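Local coordinates for sensor histidine kinase PdtaS (Mycobacterium tuberculosis, PDB 2YKF), which probably senses nutrient deprivation through cyclic di-GMP and responds by autophosphorylating on a histidine, which starts PdtaR/PdtaS two-component signalling, at residues F39-M44 with C59-G64; S112-P117 with R130-L135. All blocks are in the same frame, centred on the assembly; numbering follows the deposited sequence.

Contact 1 (F39-M44 with C59-G64)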
ATOM      1  N   PHE A  39      -1.893  -5.919  11.117  1.00 29.97           N
ATOM      2  CA  PHE A  39      -1.458  -4.666  11.754  1.00 28.81           C
ATOM      3  C   PHE A  39      -0.238  -4.893  12.652  1.00 29.70           C
ATOM      4  O   PHE A  39      -0.166  -4.344  13.784  1.00 31.09           O
ATOM      5  CB  PHE A  39      -2.613  -4.032  12.594  1.00 31.52           C
ATOM      6  CG  PHE A  39      -3.891  -3.894  11.836  1.00 30.44           C
ATOM      7  CD1 PHE A  39      -4.142  -2.757  11.083  1.00 29.41           C
ATOM      8  CD2 PHE A  39      -4.843  -4.896  11.841  1.00 31.41           C
ATOM      9  CE1 PHE A  39      -5.309  -2.637  10.345  1.00 31.99           C
ATOM     10  CE2 PHE A  39      -5.990  -4.785  11.082  1.00 28.37           C
ATOM     11  CZ  PHE A  39      -6.243  -3.644  10.355  1.00 31.73           C
ATOM     12  N   ALA A  40       0.722  -5.667  12.162  1.00 27.00           N
ATOM     13  CA  ALA A  40       1.831  -6.189  12.968  1.00 28.05           C
ATOM     14  C   ALA A  40       3.088  -6.280  12.187  1.00 28.06           C
ATOM     15  O   ALA A  40       3.062  -6.519  10.944  1.00 25.97           O
ATOM     16  CB  ALA A  40       1.428  -7.650  13.547  1.00 26.84           C
ATOM     17  N   ASP A  41       4.220  -6.200  12.906  1.00 27.51           N
ATOM     18  CA  ASP A  41       5.503  -6.527  12.365  1.00 27.64           C
ATOM     19  C   ASP A  41       5.792  -8.041  12.339  1.00 29.73           C
ATOM     20  O   ASP A  41       5.358  -8.783  13.245  1.00 28.62           O
ATOM     21  CB  ASP A  41       6.587  -5.886  13.255  1.00 28.32           C
ATOM     22  CG  ASP A  41       6.504  -4.415  13.275  1.00 30.62           C
ATOM     23  OD1 ASP A  41       7.099  -3.842  12.333  1.00 29.68           O
ATOM     24  OD2 ASP A  41       5.896  -3.819  14.225  1.00 31.25           O
ATOM     25  N   TYR A  42       6.528  -8.532  11.325  1.00 28.58           N
ATOM     26  CA  TYR A  42       6.977  -9.954  11.411  1.00 28.57           C
ATOM     27  C   TYR A  42       8.452 -10.012  11.215  1.00 30.20           C
ATOM     28  O   TYR A  42       9.039  -9.222  10.380  1.00 27.73           O
ATOM     29  CB  TYR A  42       6.322 -10.828  10.298  1.00 29.13           C
ATOM     30  CG  TYR A  42       4.875 -11.160  10.602  1.00 29.24           C
ATOM     31  CD1 TYR A  42       3.843 -10.266  10.283  1.00 30.57           C
ATOM     32  CD2 TYR A  42       4.540 -12.384  11.254  1.00 33.71           C
ATOM     33  CE1 TYR A  42       2.515 -10.547  10.634  1.00 29.90           C
ATOM     34  CE2 TYR A  42       3.253 -12.693  11.583  1.00 31.56           C
ATOM     35  CZ  TYR A  42       2.228 -11.794  11.234  1.00 31.98           C
ATOM     36  OH  TYR A  42       0.946 -12.142  11.520  1.00 30.52           O
ATOM     37  N   LEU A  43       9.080 -10.978  11.878  1.00 28.11           N
ATOM     38  CA  LEU A  43      10.454 -11.265  11.615  1.00 28.81           C
ATOM     39  C   LEU A  43      10.512 -12.719  11.196  1.00 29.06           C
ATOM     40  O   LEU A  43       9.764 -13.480  11.707  1.00 29.33           O
ATOM     41  CB  LEU A  43      11.268 -11.061  12.878  1.00 29.44           C
ATOM     42  CG  LEU A  43      11.937  -9.711  13.135  1.00 33.58           C
ATOM     43  CD1 LEU A  43      11.114  -8.531  12.941  1.00 36.67           C
ATOM     44  CD2 LEU A  43      12.525  -9.714  14.561  1.00 31.58           C
ATOM     45  N   MET A  44      11.424 -13.084  10.306  1.00 26.34           N
ATOM     46  CA  MET A  44      11.590 -14.468   9.907  1.00 29.44           C
ATOM     47  C   MET A  44      12.909 -15.001  10.470  1.00 30.32           C
ATOM     48  O   MET A  44      13.947 -14.431  10.246  1.00 32.04           O
ATOM     49  CB  MET A  44      11.644 -14.595   8.398  1.00 27.38           C
ATOM     50  CG  MET A  44      11.816 -16.057   7.949  1.00 31.54           C
ATOM     51  SD  MET A  44      11.951 -16.197   6.128  1.00 32.15           S
ATOM     52  CE  MET A  44      10.207 -16.242   5.832  1.00 32.05           C
ATOM     53  N   CYS A  59       9.365  -7.634   8.010  1.00 23.04           N
ATOM     54  CA  CYS A  59       8.363  -6.777   7.368  0.50 25.56           C
ATOM     55  C   CYS A  59       7.685  -5.866   8.378  1.00 26.52           C
ATOM     56  O   CYS A  59       7.434  -6.297   9.510  1.00 29.54           O
ATOM     57  CB  CYS A  59       7.297  -7.658   6.684  0.50 26.14           C
ATOM     58  SG  CYS A  59       6.265  -6.832   5.437  0.50 24.09           S
ATOM     59  N   ARG A  60       7.349  -4.651   8.004  1.00 23.97           N
ATOM     60  CA  ARG A  60       6.487  -3.869   8.851  1.00 24.62           C
ATOM     61  C   ARG A  60       5.105  -3.712   8.247  1.00 24.72           C
ATOM     62  O   ARG A  60       4.965  -3.673   7.039  1.00 24.63           O
ATOM     63  CB  ARG A  60       7.092  -2.466   9.095  1.00 25.36           C
ATOM     64  CG  ARG A  60       8.539  -2.540   9.602  1.00 26.54           C
ATOM     65  CD  ARG A  60       9.074  -1.135   9.962  1.00 28.93           C
ATOM     66  NE  ARG A  60      10.336  -1.347  10.713  1.00 26.01           N
ATOM     67  CZ  ARG A  60      11.526  -1.398  10.155  1.00 27.85           C
ATOM     68  NH1 ARG A  60      11.647  -1.239   8.836  1.00 26.13           N
ATOM     69  NH2 ARG A  60      12.608  -1.548  10.907  1.00 26.74           N
ATOM     70  N   PRO A  61       4.079  -3.493   9.079  1.00 26.69           N
ATOM     71  CA  PRO A  61       2.752  -3.257   8.488  1.00 25.78           C
ATOM     72  C   PRO A  61       2.631  -1.851   7.849  1.00 28.58           C
ATOM     73  O   PRO A  61       3.206  -0.884   8.356  1.00 26.14           O
ATOM     74  CB  PRO A  61       1.822  -3.341   9.700  1.00 27.33           C
ATOM     75  CG  PRO A  61       2.688  -2.887  10.886  1.00 26.50           C
ATOM     76  CD  PRO A  61       4.116  -3.260  10.533  1.00 26.39           C
ATOM     77  N   ASN A  62       1.922  -1.754   6.711  1.00 27.96           N
ATOM     78  CA  ASN A  62       1.610  -0.444   6.181  1.00 28.22           C
ATOM     79  C   ASN A  62       0.328   0.118   6.722  1.00 26.61           C
ATOM     80  O   ASN A  62       0.074   1.285   6.505  1.00 24.96           O
ATOM     81  CB  ASN A  62       1.552  -0.477   4.642  1.00 28.22           C
ATOM     82  CG  ASN A  62       2.973  -0.573   4.041  1.00 30.03           C
ATOM     83  OD1 ASN A  62       3.957  -0.238   4.705  1.00 32.23           O
ATOM     84  ND2 ASN A  62       3.072  -0.982   2.825  1.00 31.20           N
ATOM     85  N   THR A  63      -0.448  -0.694   7.429  1.00 24.71           N
ATOM     86  CA  THR A  63      -1.770  -0.282   7.922  1.00 26.74           C
ATOM     87  C   THR A  63      -1.709   0.165   9.408  1.00 28.46           C
ATOM     88  O   THR A  63      -2.725   0.493   9.986  1.00 29.27           O
ATOM     89  CB  THR A  63      -2.697  -1.491   7.879  1.00 28.18           C
ATOM     90  OG1 THR A  63      -1.992  -2.586   8.487  1.00 23.81           O
ATOM     91  CG2 THR A  63      -3.023  -1.851   6.398  1.00 25.89           C
ATOM     92  N   GLY A  64      -0.540   0.133  10.038  1.00 29.91           N
ATOM     93  CA  GLY A  64      -0.432   0.711  11.408  1.00 30.30           C
ATOM     94  C   GLY A  64       1.010   0.938  11.801  1.00 30.75           C
ATOM     95  O   GLY A  64       1.937   0.564  11.052  1.00 30.85           O
TER
HETATM   96  O   HOH W   1       9.272  -5.308  11.624  1.00 35.45           O
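Y42 and C59 pair across the open end of a beta hairpin in the GAF domain, where strand 41-47 begins and strand 53-59 runs out. Two backbone hydrogen bonds make this an antiparallel hydrogen-bonded pair: Y42 N to C59 O at 3.0 Å and C59 N to Y42 O at 2.9 Å. Next to it, D41 CA leans on C59 O as a CA-H...O contact. That same oxygen takes a hydrogen from a water, which also donates to D41 OD1 at 2.7 Å, so the water bridges the carboxylate and the strand end. D41 CG sits anti to its own carbonyl carbon (chi1 -62°), and OD1 lies 3.4 Å from R60 CG. It touches the aliphatic base of R60 rather than its charge: T66 OG1 and V67 N bond to the carboxylate, while R60 NE goes to V68 O. Beyond the paired strands, contact is by packing. The P61 ring lies against the A40 backbone, with CD 3.4 Å from A40 O. F39 and T63 cross at about a right angle; F39 CD1 is 3.4 Å from T63 OG1, which bonds to D36 O, and T63 O lies in the ring plane at its edge. F39, with positive phi, is the C-prime residue of the Schellman motif that ends helix 18-38. That helix also packs on Y42 and C59, helix 143-161 meets F39 and Y42, and strand 123-131 flanks segment 39-44, while R60 NH1 reaches N198 of the second subunit.

Contact 2 (S112-P117 with R130-L135)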
ATOM      1  N   SER A 112       4.051  -7.977  22.343  1.00 67.12           N
ATOM      2  CA  SER A 112       3.016  -9.059  22.573  1.00 65.23           C
ATOM      3  C   SER A 112       3.273 -10.403  21.778  1.00 63.99           C
ATOM      4  O   SER A 112       2.308 -11.104  21.382  1.00 64.69           O
ATOM      5  CB  SER A 112       1.576  -8.469  22.368  1.00 65.76           C
ATOM      6  OG  SER A 112       0.703  -9.187  21.471  1.00 62.78           O
ATOM      7  N   VAL A 113       4.564 -10.780  21.634  1.00 60.64           N
ATOM      8  CA  VAL A 113       5.078 -11.660  20.544  1.00 57.77           C
ATOM      9  C   VAL A 113       4.477 -13.077  20.365  1.00 56.13           C
ATOM     10  O   VAL A 113       4.677 -13.965  21.213  1.00 56.51           O
ATOM     11  CB  VAL A 113       6.655 -11.762  20.581  1.00 57.24           C
ATOM     12  CG1 VAL A 113       7.178 -12.664  19.479  1.00 57.90           C
ATOM     13  CG2 VAL A 113       7.285 -10.405  20.435  1.00 58.83           C
ATOM     14  N   GLU A 114       3.798 -13.310  19.238  1.00 52.24           N
ATOM     15  CA  GLU A 114       3.384 -14.670  18.883  1.00 49.44           C
ATOM     16  C   GLU A 114       4.335 -15.312  17.879  1.00 47.50           C
ATOM     17  O   GLU A 114       4.909 -14.654  17.000  1.00 45.58           O
ATOM     18  CB  GLU A 114       1.961 -14.689  18.366  1.00 50.98           C
ATOM     19  CG  GLU A 114       0.984 -13.985  19.305  1.00 55.68           C
ATOM     20  CD  GLU A 114       0.031 -13.078  18.552  1.00 63.31           C
ATOM     21  OE1 GLU A 114      -0.601 -13.575  17.582  1.00 66.11           O
ATOM     22  OE2 GLU A 114      -0.051 -11.860  18.895  1.00 65.08           O
ATOM     23  N   VAL A 115       4.498 -16.604  18.023  1.00 43.48           N
ATOM     24  CA  VAL A 115       5.475 -17.322  17.317  1.00 42.31           C
ATOM     25  C   VAL A 115       4.709 -18.349  16.521  1.00 41.42           C
ATOM     26  O   VAL A 115       3.771 -18.986  17.033  1.00 41.61           O
ATOM     27  CB  VAL A 115       6.471 -17.971  18.320  1.00 42.56           C
ATOM     28  CG1 VAL A 115       7.483 -18.844  17.640  1.00 42.60           C
ATOM     29  CG2 VAL A 115       7.150 -16.891  19.161  1.00 44.05           C
ATOM     30  N   SER A 116       5.051 -18.465  15.253  1.00 39.50           N
ATOM     31  CA  SER A 116       4.449 -19.498  14.394  1.00 38.93           C
ATOM     32  C   SER A 116       5.395 -20.063  13.352  1.00 36.90           C
ATOM     33  O   SER A 116       6.262 -19.359  12.803  1.00 38.66           O
ATOM     34  CB  SER A 116       3.159 -19.007  13.769  1.00 39.15           C
ATOM     35  OG  SER A 116       3.389 -17.834  13.058  1.00 41.85           O
ATOM     36  N   PRO A 117       5.205 -21.337  13.023  1.00 35.08           N
ATOM     37  CA  PRO A 117       6.090 -21.960  12.094  1.00 33.04           C
ATOM     38  C   PRO A 117       5.709 -21.767  10.619  1.00 31.52           C
ATOM     39  O   PRO A 117       4.542 -21.608  10.276  1.00 31.39           O
ATOM     40  CB  PRO A 117       5.902 -23.441  12.419  1.00 33.75           C
ATOM     41  CG  PRO A 117       4.426 -23.497  12.771  1.00 34.29           C
ATOM     42  CD  PRO A 117       4.231 -22.296  13.604  1.00 34.15           C
ATOM     43  N   ARG A 130       5.680 -12.441  15.466  1.00 33.00           N
ATOM     44  CA  ARG A 130       4.791 -11.318  15.255  1.00 34.72           C
ATOM     45  C   ARG A 130       4.931 -10.291  16.427  1.00 35.16           C
ATOM     46  O   ARG A 130       4.940 -10.685  17.606  1.00 35.69           O
ATOM     47  CB  ARG A 130       3.354 -11.841  15.168  1.00 34.46           C
ATOM     48  CG  ARG A 130       2.239 -10.826  14.936  1.00 39.00           C
ATOM     49  CD  ARG A 130       0.843 -11.563  14.856  1.00 43.23           C
ATOM     50  NE  ARG A 130      -0.355 -10.667  14.785  1.00 46.74           N
ATOM     51  CZ  ARG A 130      -1.604 -11.070  14.463  1.00 48.04           C
ATOM     52  NH1 ARG A 130      -1.858 -12.345  14.156  1.00 46.51           N
ATOM     53  NH2 ARG A 130      -2.611 -10.195  14.415  1.00 47.70           N
ATOM     54  N   HIS A 131       5.073  -9.006  16.123  1.00 32.74           N
ATOM     55  CA  HIS A 131       5.248  -8.016  17.177  1.00 33.38           C
ATOM     56  C   HIS A 131       4.263  -6.926  16.894  1.00 34.84           C
ATOM     57  O   HIS A 131       4.115  -6.519  15.725  1.00 32.00           O
ATOM     58  CB  HIS A 131       6.646  -7.444  17.102  1.00 34.71           C
ATOM     59  CG  HIS A 131       7.738  -8.472  17.053  1.00 36.90           C
ATOM     60  ND1 HIS A 131       8.704  -8.573  18.032  1.00 40.92           N
ATOM     61  CD2 HIS A 131       8.075  -9.372  16.097  1.00 38.60           C
ATOM     62  CE1 HIS A 131       9.568  -9.522  17.696  1.00 43.11           C
ATOM     63  NE2 HIS A 131       9.216 -10.009  16.516  1.00 38.89           N
ATOM     64  N   GLN A 132       3.550  -6.453  17.908  1.00 34.50           N
ATOM     65  CA  GLN A 132       2.578  -5.429  17.666  1.00 38.36           C
ATOM     66  C   GLN A 132       2.372  -4.542  18.865  1.00 39.58           C
ATOM     67  O   GLN A 132       2.816  -4.902  19.954  1.00 39.84           O
ATOM     68  CB  GLN A 132       1.271  -6.086  17.243  1.00 38.92           C
ATOM     69  CG  GLN A 132       0.524  -6.816  18.355  1.00 46.00           C
ATOM     70  CD  GLN A 132      -0.624  -7.658  17.789  1.00 52.74           C
ATOM     71  OE1 GLN A 132      -1.509  -7.147  17.082  1.00 51.68           O
ATOM     72  NE2 GLN A 132      -0.598  -8.951  18.083  1.00 56.26           N
ATOM     73  N   PRO A 133       1.711  -3.380  18.673  1.00 42.03           N
ATOM     74  CA  PRO A 133       1.581  -2.425  19.766  1.00 44.83           C
ATOM     75  C   PRO A 133       0.894  -3.033  20.964  1.00 47.84           C
ATOM     76  O   PRO A 133       0.066  -3.963  20.813  1.00 46.92           O
ATOM     77  CB  PRO A 133       0.733  -1.312  19.157  1.00 44.45           C
ATOM     78  CG  PRO A 133       0.988  -1.417  17.669  1.00 41.77           C
ATOM     79  CD  PRO A 133       1.032  -2.884  17.455  1.00 40.70           C
ATOM     80  N   GLU A 134       1.295  -2.576  22.156  1.00 52.29           N
ATOM     81  CA  GLU A 134       0.620  -2.990  23.407  1.00 57.81           C
ATOM     82  C   GLU A 134      -0.855  -2.596  23.299  1.00 60.01           C
ATOM     83  O   GLU A 134      -1.192  -1.635  22.557  1.00 60.06           O
ATOM     84  CB  GLU A 134       1.299  -2.432  24.682  1.00 58.42           C
ATOM     85  CG  GLU A 134       1.422  -0.906  24.796  1.00 63.67           C
ATOM     86  CD  GLU A 134       1.384  -0.404  26.274  1.00 72.00           C
ATOM     87  OE1 GLU A 134       1.290  -1.249  27.220  1.00 73.73           O
ATOM     88  OE2 GLU A 134       1.420   0.843  26.481  1.00 73.19           O
ATOM     89  N   LEU A 135      -1.724  -3.339  24.003  1.00 62.71           N
ATOM     90  CA  LEU A 135      -3.195  -3.288  23.764  1.00 64.87           C
ATOM     91  C   LEU A 135      -3.941  -1.914  23.581  1.00 65.47           C
ATOM     92  O   LEU A 135      -4.663  -1.744  22.601  1.00 65.83           O
ATOM     93  CB  LEU A 135      -3.960  -4.294  24.674  1.00 65.33           C
ATOM     94  CG  LEU A 135      -3.897  -5.806  24.270  1.00 68.09           C
ATOM     95  CD1 LEU A 135      -3.815  -6.789  25.476  1.00 70.62           C
ATOM     96  CD2 LEU A 135      -5.047  -6.244  23.337  1.00 69.91           C
TER
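The H131 imidazole has V113 over one face: methyl CG1 stands above the ring, while CG2, on the same side, presses closer to the rim at 3.3 Å from ND1. V113 CG1 is anti to its backbone N (chi1 180°), and the valine and histidine lie side by side, pointing the same way. NE2 of the imidazole bonds to T129 OG1, which helps set the turn of the ring, and the ring of H111 meets it with the planes about 80° apart. The second flat group, the R130 guanidinium, ends an extended chain that runs beside E114. Its plane is turned 38° from the carboxylate, and E114 OE1 stands well out of it, 3.9 Å from NH1. This is a long salt bridge of charges alone, with no N-H aimed at the oxygen; OE1 is in fact slightly nearer R130 CD, at 3.7 Å. The other oxygen, E114 OE2, comes within 3.1 Å of Q132 NE2. S112 OG approaches the same atom at 3.6 Å, so the Q132 amide nitrogen lies near both S112 and E114.

In the backbone, R130 N bonds to E114 O at 2.8 Å. The return bond from E114 N to R130 O is weak, and V113 CA lies 3.1 Å from R130 O, a CA-H...O contact. This is the open end of the beta hairpin of strands 114-120 and 123-131, whose first strand is the outermost on this side of the antiparallel GAF-domain sheet within the chain.

How the contacts relate
Both contacts lie at open hairpin ends of one GAF-domain sheet, their centres about 10 Å apart, and neighbouring strands 41-47 and 123-131 join them: D41 N probably bonds to H131 O at 2.8 Å, while A40 CB and Y42 OH pack on the R130 chain. Contact 1 is wholly buried, deeper in the sheet, with helices 18-38 and 143-161 packed on it and close to the second subunit; its polar groups are matched by a water, the following loop and the partner chain. Contact 2, at the sheet margin, is partly exposed and touched by no other chain. There, one backbone bond is weak and the salt bridge long; contact 1 has two sound bonds and proline packing.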